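Local coordinates for tetratricopeptide TPR_2 repeat protein (PDB 5DJS), which joins tetratricopeptide repeats to a two-domain GT-B fold of glycosyltransferase family 41 and holds uridine-5'-diphosphate in the model, at residues 187-190 against 191-194; 291-294 against 295-299; 492-495 against 496-500; 508-511 against 512-516. The protein carries 1 engineered substitution. One frame throughout, in Å; residues are numbered along the deposited sequence. Where two conformers were deposited one is given.

Interaction 1 of 4, residues 187-190 against 191-194; sequences AHDR and TAYE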
loop_
_atom_site.group_PDB
_atom_site.type_symbol
_atom_site.label_atom_id
_atom_site.label_comp_id
_atom_site.label_asym_id
_atom_site.label_seq_id
_atom_site.Cartn_x
_atom_site.Cartn_y
_atom_site.Cartn_z
ATOM N N ALA A 187 -12.782 12.357 -13.681
ATOM C CA ALA A 187 -12.579 12.502 -15.131
ATOM C C ALA A 187 -13.175 11.395 -16.004
ATOM O O ALA A 187 -13.059 11.454 -17.228
ATOM C CB ALA A 187 -11.085 12.630 -15.427
ATOM N N HIS A 188 -13.791 10.381 -15.401
ATOM C CA HIS A 188 -14.385 9.292 -16.185
ATOM C C HIS A 188 -15.428 9.840 -17.162
ATOM O O HIS A 188 -16.321 10.574 -16.760
ATOM C CB HIS A 188 -15.017 8.203 -15.284
ATOM C CG HIS A 188 -14.176 6.977 -15.126
ATOM N ND1 HIS A 188 -13.579 6.342 -16.193
ATOM C CD2 HIS A 188 -13.849 6.257 -14.031
ATOM C CE1 HIS A 188 -12.905 5.293 -15.761
ATOM N NE2 HIS A 188 -13.052 5.221 -14.452
ATOM N N ASP A 189 -15.302 9.477 -18.436
ATOM C CA ASP A 189 -16.251 9.896 -19.466
ATOM C C ASP A 189 -17.628 9.243 -19.233
ATOM O O ASP A 189 -17.798 8.037 -19.461
ATOM C CB ASP A 189 -15.708 9.525 -20.854
ATOM C CG ASP A 189 -16.534 10.106 -21.996
ATOM O OD1 ASP A 189 -17.466 10.904 -21.737
ATOM O OD2 ASP A 189 -16.249 9.749 -23.164
ATOM N N ARG A 190 -18.591 10.046 -18.780
ATOM C CA ARG A 190 -19.937 9.563 -18.468
ATOM C C ARG A 190 -20.773 9.140 -19.677
ATOM O O ARG A 190 -21.770 8.441 -19.507
ATOM C CB ARG A 190 -20.710 10.597 -17.650
ATOM C CG ARG A 190 -20.818 10.244 -16.173
ATOM C CD ARG A 190 -19.459 9.907 -15.578
ATOM N NE ARG A 190 -19.519 9.778 -14.125
ATOM C CZ ARG A 190 -18.462 9.875 -13.325
ATOM N NH1 ARG A 190 -17.257 10.108 -13.838
ATOM N NH2 ARG A 190 -18.608 9.752 -12.010
ATOM N N THR A 191 -20.388 9.563 -20.883
ATOM C CA THR A 191 -21.060 9.102 -22.112
ATOM C C THR A 191 -20.840 7.584 -22.280
ATOM O O THR A 191 -21.770 6.850 -22.635
ATOM C CB THR A 191 -20.598 9.853 -23.402
ATOM O OG1 THR A 191 -19.210 9.602 -23.662
ATOM C CG2 THR A 191 -20.842 11.380 -23.299
ATOM N N ALA A 192 -19.617 7.132 -21.974
ATOM C CA ALA A 192 -19.179 5.747 -22.207
ATOM C C ALA A 192 -19.004 4.872 -20.942
ATOM O O ALA A 192 -18.855 3.653 -21.072
ATOM C CB ALA A 192 -17.885 5.756 -23.012
ATOM N N TYR A 193 -19.009 5.475 -19.746
ATOM C CA TYR A 193 -18.758 4.745 -18.492
ATOM C C TYR A 193 -19.628 5.255 -17.352
ATOM O O TYR A 193 -20.008 6.413 -17.332
ATOM C CB TYR A 193 -17.282 4.849 -18.092
ATOM C CG TYR A 193 -16.342 4.263 -19.118
ATOM C CD1 TYR A 193 -16.074 2.902 -19.141
ATOM C CD2 TYR A 193 -15.746 5.070 -20.094
ATOM C CE1 TYR A 193 -15.226 2.351 -20.095
ATOM C CE2 TYR A 193 -14.900 4.532 -21.061
ATOM C CZ TYR A 193 -14.641 3.173 -21.058
ATOM O OH TYR A 193 -13.808 2.635 -22.014
ATOM N N GLU A 194 -19.953 4.381 -16.406
ATOM C CA GLU A 194 -20.690 4.772 -15.204
ATOM C C GLU A 194 -20.006 4.203 -13.965
ATOM O O GLU A 194 -19.604 3.041 -13.957
ATOM C CB GLU A 194 -22.130 4.280 -15.273
ATOM C CG GLU A 194 -22.985 4.784 -14.119
ATOM C CD GLU A 194 -24.401 4.297 -14.196
ATOM O OE1 GLU A 194 -24.681 3.346 -14.982
ATOM O OE2 GLU A 194 -25.247 4.850 -13.454
#
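Asp189 reaches forward to Thr191 with its side chain while its carbonyl takes the N-H groups of Ala192 and Tyr193; it accepts every hydrogen bond across this bend, three of them weak. Its CG stands anti to the backbone N (chi1 -172°), which swings the carboxylate along the chain toward the threonine. There OD1 of Asp189 takes a weak hydrogen bond from OG1 of Thr191 at 2.9 Å and a second weak one from the N of the same residue at 3.3 Å; the latter closes a loose Asx turn. Thr191 meets the carboxylate with its hydroxyl branch. Behind this, O of Asp189 accepts N of Ala192 at 3.2 Å, the bond of a beta turn, with the donor well above the carbonyl plane, and more weakly N of Tyr193 at 2.8 Å. The same oxygen sits at the edge of the Tyr193 ring. Because Tyr193 CG lies anti to its carbonyl carbon (chi1 -61°), the ring runs back beside the turn and meets His188 obliquely, centroids 5.8 Å apart and planes at 37°. The imidazole is held at both nitrogens, ND1 by Glu509 and NE2 by Tyr167, which should fix its rotation. Arg190 was modelled in two conformers, so its bonds to the carbonyls of Ile185 and His188 and its salt bridge with Asp216 are less certain. The bend is the turn from helix 176-187 into edge strand 193-199, the last corner of a beta-alpha-beta crossover from neighbouring strand 163-169 in a Rossmann-like parallel sheet.

Interaction 2 of 4, residues 291-294 against 295-299; sequences PGSD and ELYTE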
loop_
_atom_site.group_PDB
_atom_site.type_symbol
_atom_site.label_atom_id
_atom_site.label_comp_id
_atom_site.label_asym_id
_atom_site.label_seq_id
_atom_site.Cartn_x
_atom_site.Cartn_y
_atom_site.Cartn_z
ATOM N N PRO A 291 9.628 -7.341 -19.555
ATOM C CA PRO A 291 9.322 -8.259 -20.669
ATOM C C PRO A 291 8.949 -9.728 -20.362
ATOM O O PRO A 291 7.908 -10.192 -20.855
ATOM C CB PRO A 291 10.594 -8.191 -21.518
ATOM C CG PRO A 291 11.027 -6.772 -21.368
ATOM C CD PRO A 291 10.684 -6.382 -19.944
ATOM N N GLY A 292 9.754 -10.442 -19.573
ATOM C CA GLY A 292 9.517 -11.886 -19.327
ATOM C C GLY A 292 8.741 -12.229 -18.060
ATOM O O GLY A 292 8.918 -13.310 -17.490
ATOM N N SER A 293 7.841 -11.331 -17.660
ATOM C CA SER A 293 7.242 -11.305 -16.315
ATOM C C SER A 293 5.912 -12.060 -16.190
ATOM O O SER A 293 5.442 -12.304 -15.076
ATOM C CB SER A 293 6.988 -9.843 -15.927
ATOM O OG SER A 293 6.240 -9.712 -14.735
ATOM N N ASP A 294 5.319 -12.415 -17.327
ATOM C CA ASP A 294 3.906 -12.801 -17.393
ATOM C C ASP A 294 3.581 -14.133 -16.731
ATOM O O ASP A 294 2.522 -14.280 -16.122
ATOM C CB ASP A 294 3.437 -12.832 -18.856
ATOM C CG ASP A 294 3.416 -11.463 -19.476
ATOM O OD1 ASP A 294 4.507 -10.908 -19.740
ATOM O OD2 ASP A 294 2.304 -10.929 -19.662
ATOM N N GLU A 295 4.483 -15.100 -16.877
ATOM C CA GLU A 295 4.367 -16.404 -16.205
ATOM C C GLU A 295 4.170 -16.292 -14.674
ATOM O O GLU A 295 3.557 -17.175 -14.061
ATOM C CB GLU A 295 5.577 -17.297 -16.535
ATOM C CG GLU A 295 6.947 -16.643 -16.308
ATOM C CD GLU A 295 8.081 -17.638 -16.175
ATOM O OE1 GLU A 295 8.138 -18.583 -16.993
ATOM O OE2 GLU A 295 8.919 -17.462 -15.258
ATOM N N LEU A 296 4.668 -15.205 -14.070
ATOM C CA LEU A 296 4.464 -14.942 -12.639
ATOM C C LEU A 296 3.051 -14.479 -12.251
ATOM O O LEU A 296 2.763 -14.332 -11.052
ATOM C CB LEU A 296 5.484 -13.906 -12.128
ATOM C CG LEU A 296 6.979 -14.217 -12.304
ATOM C CD1 LEU A 296 7.817 -13.062 -11.782
ATOM C CD2 LEU A 296 7.364 -15.515 -11.607
ATOM N N TYR A 297 2.169 -14.267 -13.230
ATOM C CA TYR A 297 0.839 -13.707 -12.977
ATOM C C TYR A 297 -0.264 -14.562 -13.577
ATOM O O TYR A 297 -0.227 -14.890 -14.764
ATOM C CB TYR A 297 0.757 -12.297 -13.577
ATOM C CG TYR A 297 1.669 -11.302 -12.904
ATOM C CD1 TYR A 297 3.042 -11.284 -13.182
ATOM C CD2 TYR A 297 1.174 -10.391 -11.975
ATOM C CE1 TYR A 297 3.897 -10.388 -12.552
ATOM C CE2 TYR A 297 2.019 -9.487 -11.335
ATOM C CZ TYR A 297 3.382 -9.480 -11.630
ATOM O OH TYR A 297 4.225 -8.584 -11.002
ATOM N N THR A 298 -1.251 -14.912 -12.753
ATOM C CA THR A 298 -2.484 -15.541 -13.244
ATOM C C THR A 298 -3.275 -14.567 -14.111
ATOM O O THR A 298 -3.857 -14.960 -15.115
ATOM C CB THR A 298 -3.402 -15.982 -12.100
ATOM O OG1 THR A 298 -3.583 -14.884 -11.198
ATOM C CG2 THR A 298 -2.822 -17.197 -11.373
ATOM N N GLU A 299 -3.284 -13.301 -13.714
ATOM C CA GLU A 299 -3.935 -12.254 -14.491
ATOM C C GLU A 299 -3.169 -12.017 -15.798
ATOM O O GLU A 299 -1.965 -12.301 -15.877
ATOM C CB GLU A 299 -3.974 -10.920 -13.720
ATOM C CG GLU A 299 -4.477 -10.975 -12.280
ATOM C CD GLU A 299 -3.373 -11.159 -11.237
ATOM O OE1 GLU A 299 -2.238 -11.553 -11.580
ATOM O OE2 GLU A 299 -3.651 -10.944 -10.053
#
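Ser293 and Tyr297 meet four residues apart, the serine lying along the rim of the phenol ring. Its O is in the ring plane, 3.2 Å from CD1 of Tyr297, and its OG is 3.3 Å from CE1 of Tyr297. The hydroxyl gets there because chi1 of Ser293 (171°) turns OG opposite the backbone N, on the side where the tyrosine returns. That same Ser293 O accepts the N-H of Leu296 at 3.2 Å, and CB of Leu296 comes within 3.4 Å of it. One residue on, Asp294 O takes the N-H of Tyr297 at 2.9 Å and 157°, a fairly straight bond although the donor stands above the carbonyl plane. Two successive i to i+3 bonds are the mark of a single 3-10 turn, here in the connection between strands 281-285 and 300-304, neighbours at one end of the parallel sheet of the N-terminal half of the GT-B fold. Glu295 merely brings CG to 4.0 Å from O of Gly292 on the outer side. In the next shell, Asp294 is salt-bridged through OD1 to Arg303 of the following strand, tying the start of the turn to the sheet it leads into. Carboxylate OE1 of Glu299 also lies in the plane of the Tyr297 ring and is itself held by Thr273. Around the tyrosine pack Asn272, Leu282 and Met443, while Leu296 rests on Pro129 of helix 129-143.

Interaction 3 of 4, residues 492-495 against 496-500; sequences WLRS and VSMSD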
loop_
_atom_site.group_PDB
_atom_site.type_symbol
_atom_site.label_atom_id
_atom_site.label_comp_id
_atom_site.label_asym_id
_atom_site.label_seq_id
_atom_site.Cartn_x
_atom_site.Cartn_y
_atom_site.Cartn_z
ATOM N N TRP A 492 7.774 19.752 -15.610
ATOM C CA TRP A 492 6.998 18.523 -15.486
ATOM C C TRP A 492 5.752 18.741 -14.599
ATOM O O TRP A 492 4.648 18.398 -15.018
ATOM C CB TRP A 492 7.890 17.387 -14.963
ATOM C CG TRP A 492 7.171 16.112 -14.642
ATOM C CD1 TRP A 492 6.917 15.075 -15.494
ATOM C CD2 TRP A 492 6.622 15.737 -13.373
ATOM N NE1 TRP A 492 6.234 14.080 -14.833
ATOM C CE2 TRP A 492 6.038 14.462 -13.530
ATOM C CE3 TRP A 492 6.562 16.357 -12.119
ATOM C CZ2 TRP A 492 5.405 13.791 -12.475
ATOM C CZ3 TRP A 492 5.933 15.697 -11.073
ATOM C CH2 TRP A 492 5.361 14.425 -11.259
ATOM N N LEU A 493 5.928 19.333 -13.412
ATOM C CA LEU A 493 4.804 19.619 -12.481
ATOM C C LEU A 493 3.638 20.323 -13.188
ATOM O O LEU A 493 2.490 19.907 -13.066
ATOM C CB LEU A 493 5.265 20.495 -11.295
ATOM C CG LEU A 493 4.530 20.531 -9.942
ATOM C CD1 LEU A 493 4.428 21.954 -9.409
ATOM C CD2 LEU A 493 3.147 19.905 -9.941
ATOM N N ARG A 494 3.963 21.376 -13.932
ATOM C CA ARG A 494 2.976 22.214 -14.624
ATOM C C ARG A 494 2.259 21.455 -15.745
ATOM O O ARG A 494 1.032 21.540 -15.881
ATOM C CB ARG A 494 3.662 23.458 -15.216
ATOM C CG ARG A 494 2.727 24.633 -15.483
ATOM C CD ARG A 494 2.891 25.243 -16.879
ATOM N NE ARG A 494 4.281 25.275 -17.362
ATOM C CZ ARG A 494 5.207 26.184 -17.042
ATOM N NH1 ARG A 494 4.935 27.190 -16.207
ATOM N NH2 ARG A 494 6.432 26.082 -17.561
ATOM N N SER A 495 3.045 20.745 -16.554
ATOM C CA SER A 495 2.542 19.876 -17.638
ATOM C C SER A 495 1.559 18.822 -17.125
ATOM O O SER A 495 0.484 18.623 -17.687
ATOM C CB SER A 495 3.721 19.178 -18.322
ATOM O OG SER A 495 3.304 18.080 -19.095
ATOM N N VAL A 496 1.955 18.176 -16.035
ATOM C CA VAL A 496 1.168 17.140 -15.373
ATOM C C VAL A 496 -0.064 17.715 -14.658
ATOM O O VAL A 496 -1.122 17.078 -14.642
ATOM C CB VAL A 496 2.095 16.293 -14.441
ATOM C CG1 VAL A 496 1.505 16.025 -13.070
ATOM C CG2 VAL A 496 2.511 15.001 -15.137
ATOM N N SER A 497 0.067 18.904 -14.065
ATOM C CA SER A 497 -1.080 19.611 -13.454
ATOM C C SER A 497 -2.212 19.895 -14.457
ATOM O O SER A 497 -3.388 19.935 -14.089
ATOM C CB SER A 497 -0.642 20.953 -12.832
ATOM O OG SER A 497 0.214 20.787 -11.719
ATOM N N MET A 498 -1.835 20.100 -15.714
ATOM C CA MET A 498 -2.749 20.553 -16.741
ATOM C C MET A 498 -3.426 19.382 -17.450
ATOM O O MET A 498 -4.650 19.334 -17.518
ATOM C CB MET A 498 -1.975 21.423 -17.742
ATOM C CG MET A 498 -2.817 22.391 -18.564
ATOM S SD MET A 498 -1.896 23.056 -19.970
ATOM C CE MET A 498 -0.440 23.775 -19.193
ATOM N N SER A 499 -2.635 18.439 -17.958
ATOM C CA SER A 499 -3.149 17.380 -18.838
ATOM C C SER A 499 -3.351 15.994 -18.188
ATOM O O SER A 499 -4.215 15.237 -18.636
ATOM C CB SER A 499 -2.239 17.240 -20.067
ATOM O OG SER A 499 -0.984 16.697 -19.720
ATOM N N ASP A 500 -2.593 15.673 -17.136
ATOM C CA ASP A 500 -2.373 14.262 -16.734
ATOM C C ASP A 500 -3.587 13.518 -16.181
ATOM O O ASP A 500 -3.736 12.319 -16.429
ATOM C CB ASP A 500 -1.223 14.161 -15.736
ATOM C CG ASP A 500 -0.635 12.787 -15.680
ATOM O OD1 ASP A 500 -0.103 12.342 -16.707
ATOM O OD2 ASP A 500 -0.696 12.138 -14.621
#
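This is a one-turn contact inside the long C-terminal helix 479-521, where Trp492 and Val496 pack on each other and two serines fold back onto the backbone. CG2 of Val496 sits over a face of the indole, 4.2 Å from the centroid of the five-membered ring and 27° off its normal, a CH-pi contact displaced toward the rim on the NE1 side. With chi1 of 173°, Trp492 throws its ring forward along the helix to receive the methyl. Val496 N closes the turn on Trp492 O at 2.9 Å. On another side, OG of Ser497 bonds to Leu493 O at 2.8 Å; its own N reaches that oxygen from the opposite face of the carbonyl plane, so two donors from one residue grip it. Ser499 repeats the pattern on Ser495 O, its OG at 3.2 Å. Asp500, one turn beyond Val496, is salt-bridged to Arg306. The indole also packs on Leu426 and Leu429 of helix 423-430, which supplies Thr423, Thr424 and Glu427 to the UDP pocket, but stays about 13 Å from the nucleotide: a packing position on the closing helix of a GT-B fold.

Interaction 4 of 4, residues 508-511 against 512-516; sequences LEDA and YRRMW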
loop_
_atom_site.group_PDB
_atom_site.type_symbol
_atom_site.label_atom_id
_atom_site.label_comp_id
_atom_site.label_asym_id
_atom_site.label_seq_id
_atom_site.Cartn_x
_atom_site.Cartn_y
_atom_site.Cartn_z
ATOM N N LEU A 508 -6.673 4.554 -19.508
ATOM C CA LEU A 508 -7.258 3.475 -18.707
ATOM C C LEU A 508 -8.588 3.009 -19.311
ATOM O O LEU A 508 -8.816 1.815 -19.520
ATOM C CB LEU A 508 -7.458 3.958 -17.260
ATOM C CG LEU A 508 -8.075 3.013 -16.228
ATOM C CD1 LEU A 508 -7.092 1.899 -15.903
ATOM C CD2 LEU A 508 -8.480 3.781 -14.976
ATOM N N GLU A 509 -9.464 3.967 -19.584
ATOM C CA GLU A 509 -10.708 3.718 -20.330
ATOM C C GLU A 509 -10.474 2.991 -21.652
ATOM O O GLU A 509 -11.248 2.118 -22.021
ATOM C CB GLU A 509 -11.428 5.034 -20.598
ATOM C CG GLU A 509 -12.119 5.608 -19.370
ATOM C CD GLU A 509 -12.624 7.026 -19.588
ATOM O OE1 GLU A 509 -12.325 7.631 -20.643
ATOM O OE2 GLU A 509 -13.334 7.544 -18.700
ATOM N N ASP A 510 -9.404 3.351 -22.356
ATOM C CA ASP A 510 -8.990 2.625 -23.559
ATOM C C ASP A 510 -8.690 1.152 -23.228
ATOM O O ASP A 510 -9.053 0.267 -23.996
ATOM C CB ASP A 510 -7.761 3.282 -24.212
ATOM C CG ASP A 510 -7.790 3.191 -25.716
ATOM O OD1 ASP A 510 -8.574 3.961 -26.315
ATOM O OD2 ASP A 510 -7.038 2.364 -26.290
ATOM N N ALA A 511 -8.035 0.905 -22.087
ATOM C CA ALA A 511 -7.752 -0.463 -21.614
ATOM C C ALA A 511 -9.008 -1.226 -21.173
ATOM O O ALA A 511 -9.180 -2.389 -21.556
ATOM C CB ALA A 511 -6.726 -0.449 -20.494
ATOM N N TYR A 512 -9.873 -0.583 -20.379
ATOM C CA TYR A 512 -11.193 -1.152 -20.026
ATOM C C TYR A 512 -12.020 -1.543 -21.261
ATOM O O TYR A 512 -12.677 -2.580 -21.271
ATOM C CB TYR A 512 -12.037 -0.167 -19.200
ATOM C CG TYR A 512 -11.590 0.138 -17.777
ATOM C CD1 TYR A 512 -10.772 -0.739 -17.041
ATOM C CD2 TYR A 512 -12.029 1.307 -17.146
ATOM C CE1 TYR A 512 -10.384 -0.436 -15.739
ATOM C CE2 TYR A 512 -11.654 1.614 -15.848
ATOM C CZ TYR A 512 -10.837 0.744 -15.142
ATOM O OH TYR A 512 -10.471 1.069 -13.853
ATOM N N ARG A 513 -12.002 -0.696 -22.285
ATOM C CA ARG A 513 -12.750 -0.953 -23.513
ATOM C C ARG A 513 -12.231 -2.196 -24.239
ATOM O O ARG A 513 -13.012 -2.988 -24.750
ATOM C CB ARG A 513 -12.701 0.280 -24.438
ATOM C CG ARG A 513 -13.587 0.208 -25.686
ATOM C CD ARG A 513 -15.071 -0.005 -25.387
ATOM N NE ARG A 513 -15.646 1.013 -24.500
ATOM C CZ ARG A 513 -16.935 1.088 -24.169
ATOM N NH1 ARG A 513 -17.821 0.209 -24.644
ATOM N NH2 ARG A 513 -17.351 2.054 -23.348
ATOM N N ARG A 514 -10.916 -2.358 -24.276
ATOM C CA ARG A 514 -10.308 -3.475 -24.988
ATOM C C ARG A 514 -10.449 -4.782 -24.207
ATOM O O ARG A 514 -10.504 -5.853 -24.806
ATOM C CB ARG A 514 -8.858 -3.144 -25.356
ATOM C CG ARG A 514 -8.795 -2.113 -26.491
ATOM C CD ARG A 514 -7.534 -1.253 -26.516
ATOM N NE ARG A 514 -6.330 -2.040 -26.272
ATOM C CZ ARG A 514 -5.751 -2.864 -27.149
ATOM N NH1 ARG A 514 -6.247 -3.042 -28.379
ATOM N NH2 ARG A 514 -4.654 -3.530 -26.789
ATOM N N MET A 515 -10.524 -4.687 -22.878
ATOM C CA MET A 515 -10.928 -5.816 -22.031
ATOM C C MET A 515 -12.361 -6.247 -22.353
ATOM O O MET A 515 -12.657 -7.445 -22.435
ATOM C CB MET A 515 -10.897 -5.441 -20.539
ATOM C CG MET A 515 -9.534 -5.201 -19.910
ATOM S SD MET A 515 -9.725 -4.448 -18.269
ATOM C CE MET A 515 -8.177 -3.559 -18.154
ATOM N N TRP A 516 -13.243 -5.259 -22.483
ATOM C CA TRP A 516 -14.657 -5.495 -22.766
ATOM C C TRP A 516 -14.889 -6.031 -24.183
ATOM O O TRP A 516 -15.629 -6.999 -24.356
ATOM C CB TRP A 516 -15.479 -4.225 -22.535
ATOM C CG TRP A 516 -16.920 -4.396 -22.868
ATOM C CD1 TRP A 516 -17.554 -3.931 -23.970
ATOM C CD2 TRP A 516 -17.906 -5.096 -22.100
ATOM N NE1 TRP A 516 -18.880 -4.286 -23.944
ATOM C CE2 TRP A 516 -19.124 -5.002 -22.805
ATOM C CE3 TRP A 516 -17.881 -5.793 -20.886
ATOM C CZ2 TRP A 516 -20.308 -5.576 -22.339
ATOM C CZ3 TRP A 516 -19.064 -6.370 -20.421
ATOM C CH2 TRP A 516 -20.262 -6.252 -21.148
#
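Tyr512, Ala511 and Leu508 carry this contact. Leu508 lays its CG over one face of the Tyr512 ring, 4.1 Å from the centroid and 25° off the normal, a CH-pi contact shifted toward the hydroxyl end, where CG is 3.7 Å from CZ of Tyr512. Both torsions contribute: chi1 of Leu508 (179°) points the branch forward along the helix, and chi1 of Tyr512 (-69°) brings the ring back to meet it. CD2 of Leu508 then flanks Tyr512 OH at 3.5 Å, and that hydroxyl is hydrogen-bonded to the hydroxyl of Tyr167 on strand 163-169, which should hold the ring end in place. Met515 runs alongside Ala511, its chain extended past CG and its CE 4.2 Å from CB of Ala511. Under both pairs run ordinary i to i+4 backbone bonds, Tyr512 N to Leu508 O at 2.8 Å and Met515 N to Ala511 O at 3.0 Å. At the outer side Asp510 and Arg514 are opposite charges too far apart for a salt bridge, OD2 of the aspartate 4.5 Å from NE of the arginine, and no N-H points at the carboxylate. Arg513 instead reaches the carbonyls of Pro159 and Arg161. Ala511 and Met515 pack on strand 300-304, Leu508 and Met515 on 281-285: the C-terminal helix lies against the N-terminal Rossmann-like sheet, as in many GT-B proteins, where the last helix crosses back to the N-terminal domain.

In the fold
Interactions 3 and 4 belong to one helix, 479-521, about 9 Å apart at their nearest atoms, yet 492-500 packs partly on helix 423-430 and partly on the Arg306 to Pro313 region, 508-516 on the first sheet. Interaction 4 is the more buried, whereas interaction 3 has five of nine touching residues exposed, and two of its serine hydroxyls bond back to their own helix. Interaction 1 touches interaction 4: Glu509 OE2 bonds to Asp189 N and Glu509 O, weakly, to Tyr193 OH, joining the turn before edge strand 193-199 to the helix. Interaction 2 touches none of the others and leads into the opposite edge strand. Both loop contacts rely on polar bends; both helical ones set an aliphatic carbon over an aromatic face.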